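PDB 6GCV: chemotaxis transducer from Pseudomonas aeruginosa, which binds nitrate directly through its PilJ-type ligand-binding domain and probably thereby drives chemotaxis in response to it. Local coordinates for residues Q91-G94 against R95-A98; F115-Y118 against S119-L123; S75-A79 against P80-A84; A56-E59 against R60-D64; L100-V103 against A104-A107. All coordinates share one frame; numbering follows the deposited sequence.

How the interactions relate
All five contacts are local, each joining residues a few positions apart, and together they sample three of the four helices of an all-helical bundle. Along the chain interaction 4 comes first, on helix 48-67; interaction 3 then opens helix 80-103, interaction 1 lies in its body and interaction 5 closes it, with about 34 Å between the centres of interactions 3 and 5. Interaction 2 follows on helix 112-137. Interaction 1 joins the neighbouring helices: Arg97 forms a salt bridge with Glu59 of interaction 4, while Arg95 and Tyr96 reach Tyr118 and Ser119 of interaction 2. Interaction 2 also meets the second subunit, whereas interaction 1 is touched by no other chain of the assembly.

Interaction 1. Residues Q91-G94 against R95-A98; sequences QIWG and RYRA
Arg97 lies across the indole of Trp93, one helical turn earlier, and is a clear case of a long cationic side chain using its aliphatic part for packing and its end for charge. With CG anti to the backbone N (chi1 -175°), the chain is directed back over the ring. Its CB sits above one face of the indole, 4.0 Å from the centroid of the six-membered ring, a CH-pi contact. CG passes above CZ2, and CD runs out beyond the rim, with Arg97 CD 3.8 Å from Trp93 CZ2. The chain then bends at chi3, and the guanidinium stands almost perpendicular to the indole, the planes 87° apart. Arg97 NH1 comes to 3.3 Å from Trp93 NE1; both are donors, and the carboxylate of Glu59 receives them, as a salt bridge from Arg97 and a weak hydrogen bond from the indole. Arg97 NH2 donates to a water at 2.7 Å, which in turn donates to Gly94 O.

Arg95 behaves differently. In the conformer described, its guanidinium covers the carbonyl of Gln91, whose O lies 3.3 Å from Arg95 CZ above the centre of the plane, while Arg95 NE bonds to the hydroxyl of Tyr118. Tyr96 offers its edge to the indole, with Tyr96 CD2 3.8 Å from Trp93 CZ3, and its hydroxyl bonds to the backbone carbonyl of Ser31 and to the Ser119 hydroxyl. The chemistry implies that Glu59 holds Arg97 by a salt bridge and Trp93 more weakly, and so probably helps tie helix 80-103 to helix 48-67.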
loop_
_atom_site.group_PDB
_atom_site.type_symbol
_atom_site.label_atom_id
_atom_site.label_comp_id
_atom_site.label_asym_id
_atom_site.label_seq_id
_atom_site.Cartn_x
_atom_site.Cartn_y
_atom_site.Cartn_z
ATOM N N GLN A 91 -1.783 18.161 4.182
ATOM C CA GLN A 91 -1.043 18.751 5.304
ATOM C C GLN A 91 -0.230 17.685 6.032
ATOM O O GLN A 91 0.926 17.932 6.399
ATOM C CB GLN A 91 -1.983 19.524 6.223
ATOM C CG GLN A 91 -2.544 20.803 5.524
ATOM C CD GLN A 91 -1.467 21.770 4.925
ATOM O OE1 GLN A 91 -0.677 22.355 5.674
ATOM N NE2 GLN A 91 -1.463 21.963 3.574
ATOM N N ILE A 92 -0.806 16.500 6.223
ATOM C CA ILE A 92 -0.090 15.397 6.874
ATOM C C ILE A 92 1.063 14.957 5.981
ATOM O O ILE A 92 2.201 14.762 6.430
ATOM C CB ILE A 92 -1.026 14.208 7.154
ATOM C CG1 ILE A 92 -2.110 14.633 8.156
ATOM C CG2 ILE A 92 -0.277 12.968 7.649
ATOM C CD1 ILE A 92 -3.286 13.695 8.147
ATOM N N TRP A 93 0.798 14.844 4.684
ATOM C CA TRP A 93 1.816 14.455 3.721
ATOM C C TRP A 93 3.043 15.363 3.778
ATOM O O TRP A 93 4.173 14.888 3.773
ATOM C CB TRP A 93 1.213 14.416 2.301
ATOM C CG TRP A 93 2.252 14.395 1.227
ATOM C CD1 TRP A 93 2.512 15.354 0.333
ATOM C CD2 TRP A 93 3.201 13.376 1.002
ATOM N NE1 TRP A 93 3.565 14.989 -0.467
ATOM C CE2 TRP A 93 4.007 13.765 -0.058
ATOM C CE3 TRP A 93 3.423 12.124 1.574
ATOM C CZ2 TRP A 93 5.028 12.975 -0.532
ATOM C CZ3 TRP A 93 4.445 11.362 1.092
ATOM C CH2 TRP A 93 5.236 11.792 0.059
ATOM N N GLY A 94 2.851 16.678 3.830
ATOM C CA GLY A 94 4.018 17.559 3.894
ATOM C C GLY A 94 4.936 17.251 5.051
ATOM O O GLY A 94 6.163 17.239 4.916
ATOM N N ARG A 95 4.360 16.989 6.208
ATOM C CA ARG A 95 5.156 16.666 7.385
ATOM C C ARG A 95 5.797 15.292 7.260
ATOM O O ARG A 95 6.948 15.099 7.626
ATOM C CB ARG A 95 4.295 16.773 8.645
ATOM C CG ARG A 95 3.876 18.213 8.957
ATOM C CD ARG A 95 3.008 18.325 10.196
ATOM N NE ARG A 95 1.599 17.997 9.965
ATOM C CZ ARG A 95 0.658 18.865 9.573
ATOM N NH1 ARG A 95 0.967 20.129 9.315
ATOM N NH2 ARG A 95 -0.598 18.461 9.410
ATOM N N TYR A 96 5.060 14.332 6.738
ATOM C CA TYR A 96 5.591 12.971 6.549
ATOM C C TYR A 96 6.740 12.965 5.568
ATOM O O TYR A 96 7.759 12.282 5.785
ATOM C CB TYR A 96 4.459 12.072 6.050
ATOM C CG TYR A 96 4.789 10.607 5.878
ATOM C CD1 TYR A 96 5.172 9.814 6.962
ATOM C CD2 TYR A 96 4.686 10.011 4.659
ATOM C CE1 TYR A 96 5.420 8.450 6.787
ATOM C CE2 TYR A 96 4.902 8.656 4.474
ATOM C CZ TYR A 96 5.238 7.868 5.541
ATOM O OH TYR A 96 5.375 6.492 5.408
ATOM N N ARG A 97 6.595 13.713 4.480
ATOM C CA ARG A 97 7.654 13.763 3.465
ATOM C C ARG A 97 8.950 14.286 4.069
ATOM O O ARG A 97 10.029 13.763 3.807
ATOM C CB ARG A 97 7.192 14.598 2.272
ATOM C CG ARG A 97 8.187 14.602 1.114
ATOM C CD ARG A 97 7.714 15.563 0.067
ATOM N NE ARG A 97 7.584 16.884 0.640
ATOM C CZ ARG A 97 6.624 17.745 0.345
ATOM N NH1 ARG A 97 5.685 17.456 -0.565
ATOM N NH2 ARG A 97 6.624 18.917 0.946
ATOM N N ALA A 98 8.848 15.310 4.915
ATOM C CA ALA A 98 10.057 15.841 5.552
ATOM C C ALA A 98 10.670 14.787 6.481
ATOM O O ALA A 98 11.875 14.661 6.582
ATOM C CB ALA A 98 9.752 17.094 6.328
HETATM O O HOH W 1 7.522 19.025 3.496
#

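Interaction 2. Residues F115-Y118 against S119-L123; sequences FSQY and STELL
The backbone bonds between Phe115-Tyr118 and Ser119-Leu123 are those of a regular alpha-helix. Ser119, Thr120, Glu121 and Leu122 donate in turn to the carbonyls of Phe115, Ser116, Gln117 and Tyr118; the bond from Leu122 N to Tyr118 O is 2.9 Å.

Among the polar side chains, Glu121 leans back over the preceding turn. Its CG is anti to the backbone N (chi1 177°) and the chain runs on extended, which brings Glu121 OE1 near the amide end of Gln117 in the conformer described, 3.5 Å from Gln117 NE2 and 3.6 Å from Gln117 OE1. With the amide and carboxylate planes turned 65° apart, this is a near approach rather than a bond. The hydroxyl of Thr120, again in the conformer described, bonds to Arg36 of the second subunit, and that arginine also binds the Ser116 hydroxyl.

Packing against the aromatic ring is the third kind. Glu121 OE1 also lies 3.5 Å from Tyr118 CE1, at an oblique approach, and ring and carboxylate planes are 61° apart. The phenol reaches beyond this turn to Arg95 of helix 80-103, while Ser119 OG bonds to Tyr96 and Gln32. Phe115 and Leu122 turn into the bundle, where Phe115 meets Leu100 and Leu122 meets Tyr96.

This is an amphipathic helix of a four-helix bundle that also lies at a subunit interface: beside the bonds of Ser116 and Thr120, Phe115, Ser119 and Leu123 pack on Gln40, Arg36 and Met29 of the second subunit.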
loop_
_atom_site.group_PDB
_atom_site.type_symbol
_atom_site.label_atom_id
_atom_site.label_comp_id
_atom_site.label_asym_id
_atom_site.label_seq_id
_atom_site.Cartn_x
_atom_site.Cartn_y
_atom_site.Cartn_z
ATOM N N PHE A 115 7.885 8.527 13.707
ATOM C CA PHE A 115 7.797 8.292 12.272
ATOM C C PHE A 115 6.765 7.211 11.938
ATOM O O PHE A 115 5.920 7.369 11.048
ATOM C CB PHE A 115 9.170 7.939 11.723
ATOM C CG PHE A 115 9.150 7.502 10.303
ATOM C CD1 PHE A 115 8.788 8.373 9.302
ATOM C CD2 PHE A 115 9.478 6.198 9.974
ATOM C CE1 PHE A 115 8.792 7.954 7.997
ATOM C CE2 PHE A 115 9.499 5.802 8.661
ATOM C CZ PHE A 115 9.141 6.678 7.694
ATOM N N SER A 116 6.839 6.117 12.662
ATOM C CA SER A 116 5.883 5.035 12.472
ATOM C C SER A 116 4.447 5.474 12.740
ATOM O O SER A 116 3.529 5.152 11.985
ATOM C CB SER A 116 6.238 3.872 13.400
ATOM O OG SER A 116 5.311 2.840 13.255
ATOM N N GLN A 117 4.260 6.213 13.831
ATOM C CA GLN A 117 2.929 6.727 14.148
ATOM C C GLN A 117 2.413 7.598 13.008
ATOM O O GLN A 117 1.231 7.540 12.636
ATOM C CB GLN A 117 2.944 7.545 15.444
ATOM C CG GLN A 117 1.552 7.935 15.958
ATOM C CD GLN A 117 0.922 9.142 15.268
ATOM O OE1 GLN A 117 1.611 9.967 14.690
ATOM N NE2 GLN A 117 -0.398 9.256 15.352
ATOM N N TYR A 118 3.283 8.419 12.463
ATOM C CA TYR A 118 2.876 9.309 11.414
ATOM C C TYR A 118 2.578 8.577 10.100
ATOM O O TYR A 118 1.605 8.899 9.394
ATOM C CB TYR A 118 3.910 10.413 11.244
ATOM C CG TYR A 118 3.248 11.728 10.986
ATOM C CD1 TYR A 118 2.479 12.369 11.952
ATOM C CD2 TYR A 118 3.289 12.264 9.734
ATOM C CE1 TYR A 118 1.831 13.561 11.676
ATOM C CE2 TYR A 118 2.678 13.468 9.454
ATOM C CZ TYR A 118 1.942 14.109 10.413
ATOM O OH TYR A 118 1.300 15.292 10.076
ATOM N N SER A 119 3.334 7.518 9.836
ATOM C CA SER A 119 3.045 6.672 8.678
ATOM C C SER A 119 1.650 6.049 8.791
ATOM O O SER A 119 0.875 6.029 7.821
ATOM C CB SER A 119 4.104 5.570 8.554
ATOM O OG SER A 119 3.964 4.857 7.321
ATOM N N THR A 120 1.337 5.563 9.983
ATOM C CA THR A 120 0.037 4.955 10.242
ATOM C C THR A 120 -1.087 5.984 10.146
ATOM O O THR A 120 -2.171 5.697 9.620
ATOM C CB THR A 120 0.081 4.243 11.596
ATOM O OG1 THR A 120 1.004 3.152 11.467
ATOM C CG2 THR A 120 -1.325 3.772 12.061
ATOM N N GLU A 121 -0.840 7.193 10.650
ATOM C CA GLU A 121 -1.809 8.257 10.564
ATOM C C GLU A 121 -2.111 8.618 9.127
ATOM O O GLU A 121 -3.279 8.749 8.729
ATOM C CB GLU A 121 -1.334 9.488 11.359
ATOM C CG GLU A 121 -2.263 10.686 11.261
ATOM C CD GLU A 121 -1.779 11.890 12.032
ATOM O OE1 GLU A 121 -0.938 11.745 12.950
ATOM O OE2 GLU A 121 -2.295 12.991 11.754
ATOM N N LEU A 122 -1.059 8.806 8.335
ATOM C CA LEU A 122 -1.261 9.133 6.922
ATOM C C LEU A 122 -2.037 8.034 6.213
ATOM O O LEU A 122 -2.970 8.285 5.456
ATOM C CB LEU A 122 0.059 9.418 6.212
ATOM C CG LEU A 122 -0.042 9.660 4.709
ATOM C CD1 LEU A 122 -0.890 10.861 4.417
ATOM C CD2 LEU A 122 1.330 9.845 4.083
ATOM N N LEU A 123 -1.627 6.787 6.457
ATOM C CA LEU A 123 -2.319 5.638 5.867
ATOM C C LEU A 123 -3.816 5.680 6.181
ATOM O O LEU A 123 -4.656 5.495 5.279
ATOM C CB LEU A 123 -1.667 4.342 6.376
ATOM C CG LEU A 123 -2.359 3.062 5.966
ATOM C CD1 LEU A 123 -2.439 2.903 4.470
ATOM C CD2 LEU A 123 -1.663 1.883 6.604
#

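Interaction 3. Residues S75-A79 against P80-A84; sequences SRMGA and PEIAA
Ala79 and Ile82 meet at the start of helix 80-103, where the carbonyl of Ala79 accepts one good and one weak hydrogen bond from backbone N-H groups of the first turn. Ala83 N donates to Ala79 O at 3.0 Å. Ile82 N adds the weak bond to the same oxygen, bent to 127°. Alongside, the methyl of Ala79 touches the end of Ile82, with Ala79 CB 4.0 Å from Ile82 CD1.

That same delta methyl is also reached by Met77, whose CE comes to 3.7 Å from Ile82 CD1. The thioether chain is straight to SD and then bends at chi3 (76°), which turns the terminal methyl toward the isoleucine; the two side chains cross obliquely. In the conformer described, the carboxylate of Glu81 folds back over the alanine, Glu81 OE1 lying 3.6 Å from Ala79 CB, helped by a chi1 of 77° that places CG between the backbone N and the carbonyl carbon.

Ala79 is the N-cap residue, and Pro80 after it occupies the first position of the helix, a common place for proline because the first turn makes no demand on its nitrogen for a hydrogen bond. Here the loop from helix 48-67 turns into helix 80-103 of the bundle.

Beyond this first shell, Met77 and Ile82 both pack on Met133 and Arg136 of helix 112-137, and Met77 also touches Ile16. The carbonyl of Met77 accepts a hydrogen bond from Arg86, one turn beyond Ile82, and Ser75 N donates to the Thr20 hydroxyl.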
loop_
_atom_site.group_PDB
_atom_site.type_symbol
_atom_site.label_atom_id
_atom_site.label_comp_id
_atom_site.label_asym_id
_atom_site.label_seq_id
_atom_site.Cartn_x
_atom_site.Cartn_y
_atom_site.Cartn_z
ATOM N N SER A 75 -10.530 11.159 -12.670
ATOM C CA SER A 75 -11.563 12.194 -12.518
ATOM C C SER A 75 -11.246 13.138 -11.349
ATOM O O SER A 75 -10.829 12.680 -10.295
ATOM C CB SER A 75 -12.927 11.503 -12.232
ATOM O OG SER A 75 -13.219 10.434 -13.153
ATOM N N ARG A 76 -11.504 14.440 -11.501
ATOM C CA ARG A 76 -11.463 15.343 -10.346
ATOM C C ARG A 76 -12.812 15.175 -9.670
ATOM O O ARG A 76 -13.853 15.257 -10.312
ATOM C CB ARG A 76 -11.247 16.808 -10.760
ATOM C CG ARG A 76 -11.206 17.773 -9.570
ATOM C CD ARG A 76 -11.126 19.227 -9.997
ATOM N NE ARG A 76 -12.186 19.614 -10.920
ATOM C CZ ARG A 76 -13.400 20.033 -10.566
ATOM N NH1 ARG A 76 -13.751 20.144 -9.287
ATOM N NH2 ARG A 76 -14.273 20.355 -11.513
ATOM N N MET A 77 -12.818 14.984 -8.355
ATOM C CA MET A 77 -14.041 14.877 -7.608
ATOM C C MET A 77 -14.147 16.115 -6.747
ATOM O O MET A 77 -13.378 16.301 -5.805
ATOM C CB MET A 77 -14.075 13.610 -6.772
ATOM C CG MET A 77 -13.965 12.335 -7.580
ATOM S SD MET A 77 -14.155 10.804 -6.584
ATOM C CE MET A 77 -15.938 10.804 -6.340
ATOM N N GLY A 78 -15.080 16.985 -7.119
ATOM C CA GLY A 78 -15.190 18.314 -6.524
ATOM C C GLY A 78 -16.052 18.405 -5.268
ATOM O O GLY A 78 -16.163 19.467 -4.688
ATOM N N ALA A 79 -16.660 17.299 -4.845
ATOM C CA ALA A 79 -17.486 17.288 -3.659
ATOM C C ALA A 79 -16.733 17.910 -2.506
ATOM O O ALA A 79 -15.594 17.545 -2.277
ATOM C CB ALA A 79 -17.893 15.864 -3.302
ATOM N N PRO A 80 -17.384 18.803 -1.735
ATOM C CA PRO A 80 -16.610 19.502 -0.706
ATOM C C PRO A 80 -15.944 18.601 0.330
ATOM O O PRO A 80 -14.844 18.884 0.752
ATOM C CB PRO A 80 -17.645 20.421 -0.041
ATOM C CG PRO A 80 -18.709 20.578 -1.052
ATOM C CD PRO A 80 -18.768 19.297 -1.818
ATOM N N GLU A 81 -16.615 17.527 0.746
ATOM C CA GLU A 81 -16.032 16.629 1.743
ATOM C C GLU A 81 -14.816 15.892 1.199
ATOM O O GLU A 81 -13.886 15.579 1.968
ATOM C CB GLU A 81 -17.067 15.644 2.324
ATOM C CG GLU A 81 -17.475 14.448 1.474
ATOM C CD GLU A 81 -18.464 14.743 0.349
ATOM O OE1 GLU A 81 -18.898 15.915 0.194
ATOM O OE2 GLU A 81 -18.811 13.774 -0.392
ATOM N N ILE A 82 -14.806 15.613 -0.112
ATOM C CA ILE A 82 -13.684 14.903 -0.724
ATOM C C ILE A 82 -12.524 15.884 -0.875
ATOM O O ILE A 82 -11.410 15.573 -0.497
ATOM C CB ILE A 82 -14.063 14.255 -2.066
ATOM C CG1 ILE A 82 -15.141 13.167 -1.842
ATOM C CG2 ILE A 82 -12.834 13.611 -2.697
ATOM C CD1 ILE A 82 -15.682 12.551 -3.132
ATOM N N ALA A 83 -12.792 17.078 -1.372
ATOM C CA ALA A 83 -11.765 18.124 -1.459
ATOM C C ALA A 83 -11.174 18.423 -0.090
ATOM O O ALA A 83 -9.971 18.557 0.029
ATOM C CB ALA A 83 -12.346 19.392 -2.093
ATOM N N ALA A 84 -11.999 18.498 0.947
ATOM C CA ALA A 84 -11.516 18.763 2.310
ATOM C C ALA A 84 -10.607 17.638 2.795
ATOM O O ALA A 84 -9.584 17.905 3.422
ATOM C CB ALA A 84 -12.674 18.973 3.279
#

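Interaction 4. Residues A56-E59 against R60-D64; sequences AQYE and RSAAD
Ala56-Glu59 and Arg60-Asp64 form consecutive turns of helix 48-67, in which Arg60, Ser61, Ala62 and Ala63 each donate a backbone N-H to the carbonyl four residues earlier.

Gln57 and Arg60 run side by side, pointing the same way, and join at their ends. Arg60 NH2 donates to Gln57 OE1 at 2.7 Å, in the carbonyl plane and on a lone pair; the oxygen in turn lies near the guanidinium plane, at its edge. Arg60 NE adds a weak bond to the same oxygen, 3.4 Å from Gln57 OE1. The amide is brought round by a bend at chi2 (-75°), and the planes of amide and guanidinium stand 63° apart.

A water stitches the glutamine to the next turn. It donates to Gln57 O and, at 2.7 Å, to Gln57 OE1, and accepts from the hydroxyl of Ser61, 2.8 Å from Ser61 OG. The serine hydroxyl also bonds to Arg72.

Packing is sparser. The methyl of Ala62 approaches the ring of Tyr58 obliquely, with Tyr58 CE1 4.2 Å from Ala62 CB, and the same ring stacks on Trp93 of helix 80-103.

Arg60 also lies near Arg72 and a bound acetate, the latter probably from the crystallisation liquor. Gln57 OE1 thus accepts one strong and one weak bond from Arg60 and a further one from the water, which together should hold the amide in its rotation and keep the end of the arginine beside it.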
loop_
_atom_site.group_PDB
_atom_site.type_symbol
_atom_site.label_atom_id
_atom_site.label_comp_id
_atom_site.label_asym_id
_atom_site.label_seq_id
_atom_site.Cartn_x
_atom_site.Cartn_y
_atom_site.Cartn_z
ATOM N N ALA A 56 7.669 10.494 -5.999
ATOM C CA ALA A 56 7.172 11.132 -7.217
ATOM C C ALA A 56 5.873 10.512 -7.687
ATOM O O ALA A 56 4.956 11.223 -8.106
ATOM C CB ALA A 56 8.210 11.095 -8.326
ATOM N N GLN A 57 5.750 9.186 -7.579
ATOM C CA GLN A 57 4.470 8.541 -7.955
ATOM C C GLN A 57 3.331 9.054 -7.063
ATOM O O GLN A 57 2.213 9.336 -7.546
ATOM C CB GLN A 57 4.579 7.031 -7.868
ATOM C CG GLN A 57 5.435 6.356 -8.893
ATOM C CD GLN A 57 4.828 6.265 -10.271
ATOM O OE1 GLN A 57 3.731 6.754 -10.575
ATOM N NE2 GLN A 57 5.581 5.634 -11.147
ATOM N N TYR A 58 3.587 9.131 -5.763
ATOM C CA TYR A 58 2.583 9.626 -4.834
ATOM C C TYR A 58 2.171 11.057 -5.196
ATOM O O TYR A 58 0.985 11.404 -5.235
ATOM C CB TYR A 58 3.082 9.547 -3.381
ATOM C CG TYR A 58 2.124 10.173 -2.393
ATOM C CD1 TYR A 58 2.059 11.519 -2.208
ATOM C CD2 TYR A 58 1.197 9.402 -1.726
ATOM C CE1 TYR A 58 1.084 12.099 -1.428
ATOM C CE2 TYR A 58 0.257 9.970 -0.872
ATOM C CZ TYR A 58 0.205 11.334 -0.745
ATOM O OH TYR A 58 -0.767 11.914 0.054
ATOM N N GLU A 59 3.165 11.902 -5.466
ATOM C CA GLU A 59 2.861 13.319 -5.717
ATOM C C GLU A 59 2.185 13.484 -7.041
ATOM O O GLU A 59 1.337 14.375 -7.190
ATOM C CB GLU A 59 4.115 14.153 -5.615
ATOM C CG GLU A 59 4.630 14.259 -4.186
ATOM C CD GLU A 59 5.589 15.368 -3.916
ATOM O OE1 GLU A 59 5.929 16.147 -4.841
ATOM O OE2 GLU A 59 5.925 15.554 -2.743
ATOM N N ARG A 60 2.511 12.661 -8.032
ATOM C CA ARG A 60 1.872 12.740 -9.332
ATOM C C ARG A 60 0.394 12.395 -9.168
ATOM O O ARG A 60 -0.499 13.086 -9.669
ATOM C CB ARG A 60 2.568 11.752 -10.285
ATOM C CG ARG A 60 2.049 11.722 -11.690
ATOM C CD ARG A 60 2.993 10.955 -12.584
ATOM N NE ARG A 60 3.005 9.517 -12.361
ATOM C CZ ARG A 60 2.244 8.638 -13.042
ATOM N NH1 ARG A 60 1.350 9.033 -13.905
ATOM N NH2 ARG A 60 2.354 7.334 -12.854
ATOM N N SER A 61 0.135 11.309 -8.428
ATOM C CA SER A 61 -1.232 10.910 -8.184
ATOM C C SER A 61 -1.995 11.948 -7.384
ATOM O O SER A 61 -3.155 12.195 -7.682
ATOM C CB SER A 61 -1.269 9.563 -7.480
ATOM O OG SER A 61 -0.879 8.566 -8.383
ATOM N N ALA A 62 -1.354 12.568 -6.390
ATOM C CA ALA A 62 -2.031 13.578 -5.584
ATOM C C ALA A 62 -2.488 14.749 -6.467
ATOM O O ALA A 62 -3.613 15.217 -6.338
ATOM C CB ALA A 62 -1.161 14.051 -4.439
ATOM N N ALA A 63 -1.605 15.165 -7.379
ATOM C CA ALA A 63 -1.949 16.266 -8.271
ATOM C C ALA A 63 -3.048 15.846 -9.244
ATOM O O ALA A 63 -3.961 16.635 -9.538
ATOM C CB ALA A 63 -0.714 16.746 -9.017
ATOM N N ASP A 64 -3.002 14.614 -9.740
ATOM C CA ASP A 64 -4.044 14.113 -10.609
ATOM C C ASP A 64 -5.403 14.076 -9.922
ATOM O O ASP A 64 -6.431 14.358 -10.552
ATOM C CB ASP A 64 -3.675 12.729 -11.141
ATOM C CG ASP A 64 -2.501 12.746 -12.125
ATOM O OD1 ASP A 64 -2.224 13.810 -12.721
ATOM O OD2 ASP A 64 -1.904 11.655 -12.344
HETATM O O HOH W 2 1.327 7.181 -9.425
#

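Interaction 5. Residues L100-V103 against A104-A107; sequences LDQV and AQPA
The carboxamide of Gln105 lies against the last turn of helix 80-103, with the carboxylate of Asp101 at its nitrogen end and the amide of Gln102 alongside. The planes of the Asp101 carboxylate and the Gln105 amide are 44° apart. Gln105 NE2 donates to Asp101 O at 3.1 Å, but from above the carbonyl plane, 51° out of it. A weak bond to Asp101 OD1, 3.3 Å from Gln105 NE2, completes the pair. In the conformer described, Asp101 can take part because its CG is anti to the backbone N (chi1 -177°), which carries the carboxylate forward along the helix. Gln102 OE1 comes only to 3.6 Å from Gln105 NE2.

The backbone changes step here. Ala104 N still makes the helical bond to Leu100 O, 3.0 Å long, whereas Gln105 N bonds to Gln102 O, three residues back, at 3.1 Å. Leu100 packs on Met34 and Ala38 of helix 18-42 and Val103 on its Leu39, and Arg42 holds the carbonyl of Val103.

At this C-terminal end of the helix, the side-chain amide of Gln105 thus supplies the N-H that the departing backbone does not give to Asp101 O.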
loop_
_atom_site.group_PDB
_atom_site.type_symbol
_atom_site.label_atom_id
_atom_site.label_comp_id
_atom_site.label_asym_id
_atom_site.label_seq_id
_atom_site.Cartn_x
_atom_site.Cartn_y
_atom_site.Cartn_z
ATOM N N LEU A 100 10.523 11.504 6.077
ATOM C CA LEU A 100 11.172 10.505 5.215
ATOM C C LEU A 100 12.597 10.889 4.868
ATOM O O LEU A 100 13.501 10.065 4.922
ATOM C CB LEU A 100 10.393 10.307 3.900
ATOM C CG LEU A 100 9.070 9.591 3.995
ATOM C CD1 LEU A 100 8.260 9.738 2.740
ATOM C CD2 LEU A 100 9.276 8.129 4.258
ATOM N N ASP A 101 12.777 12.152 4.503
ATOM C CA ASP A 101 14.073 12.657 4.138
ATOM C C ASP A 101 15.070 12.531 5.285
ATOM O O ASP A 101 16.222 12.254 5.056
ATOM C CB ASP A 101 13.901 14.140 3.757
ATOM C CG ASP A 101 15.180 14.807 3.280
ATOM O OD1 ASP A 101 16.251 14.162 3.171
ATOM O OD2 ASP A 101 15.092 16.020 2.999
ATOM N N GLN A 102 14.608 12.766 6.510
ATOM C CA GLN A 102 15.460 12.639 7.695
ATOM C C GLN A 102 15.745 11.165 8.025
ATOM O O GLN A 102 16.881 10.798 8.300
ATOM C CB GLN A 102 14.811 13.311 8.882
ATOM C CG GLN A 102 14.698 14.820 8.717
ATOM C CD GLN A 102 16.033 15.472 8.455
ATOM O OE1 GLN A 102 16.202 16.204 7.464
ATOM N NE2 GLN A 102 16.984 15.234 9.330
ATOM N N VAL A 103 14.715 10.327 8.003
ATOM C CA VAL A 103 14.884 8.906 8.281
ATOM C C VAL A 103 15.898 8.285 7.379
ATOM O O VAL A 103 16.723 7.477 7.805
ATOM C CB VAL A 103 13.530 8.174 8.188
ATOM C CG1 VAL A 103 13.710 6.648 8.187
ATOM C CG2 VAL A 103 12.638 8.617 9.347
ATOM N N ALA A 104 15.855 8.652 6.103
ATOM C CA ALA A 104 16.715 8.047 5.094
ATOM C C ALA A 104 18.213 8.378 5.240
ATOM O O ALA A 104 19.021 7.772 4.546
ATOM C CB ALA A 104 16.221 8.441 3.716
ATOM N N GLN A 105 18.549 9.359 6.069
ATOM C CA GLN A 105 19.930 9.754 6.308
ATOM C C GLN A 105 20.478 8.971 7.513
ATOM O O GLN A 105 20.030 9.188 8.633
ATOM C CB GLN A 105 20.006 11.242 6.606
ATOM C CG GLN A 105 19.615 12.130 5.453
ATOM C CD GLN A 105 19.588 13.576 5.835
ATOM O OE1 GLN A 105 20.568 14.098 6.327
ATOM N NE2 GLN A 105 18.511 14.233 5.562
ATOM N N PRO A 106 21.434 8.055 7.293
ATOM C CA PRO A 106 21.861 7.210 8.406
ATOM C C PRO A 106 22.327 7.921 9.643
ATOM O O PRO A 106 22.194 7.386 10.733
ATOM C CB PRO A 106 22.947 6.336 7.789
ATOM C CG PRO A 106 22.541 6.247 6.347
ATOM C CD PRO A 106 22.037 7.632 6.025
ATOM N N ALA A 107 22.943 9.088 9.477
ATOM C CA ALA A 107 23.559 9.816 10.583
ATOM C C ALA A 107 22.680 10.880 11.185
ATOM O O ALA A 107 23.136 11.647 12.028
ATOM C CB ALA A 107 24.892 10.416 10.158
#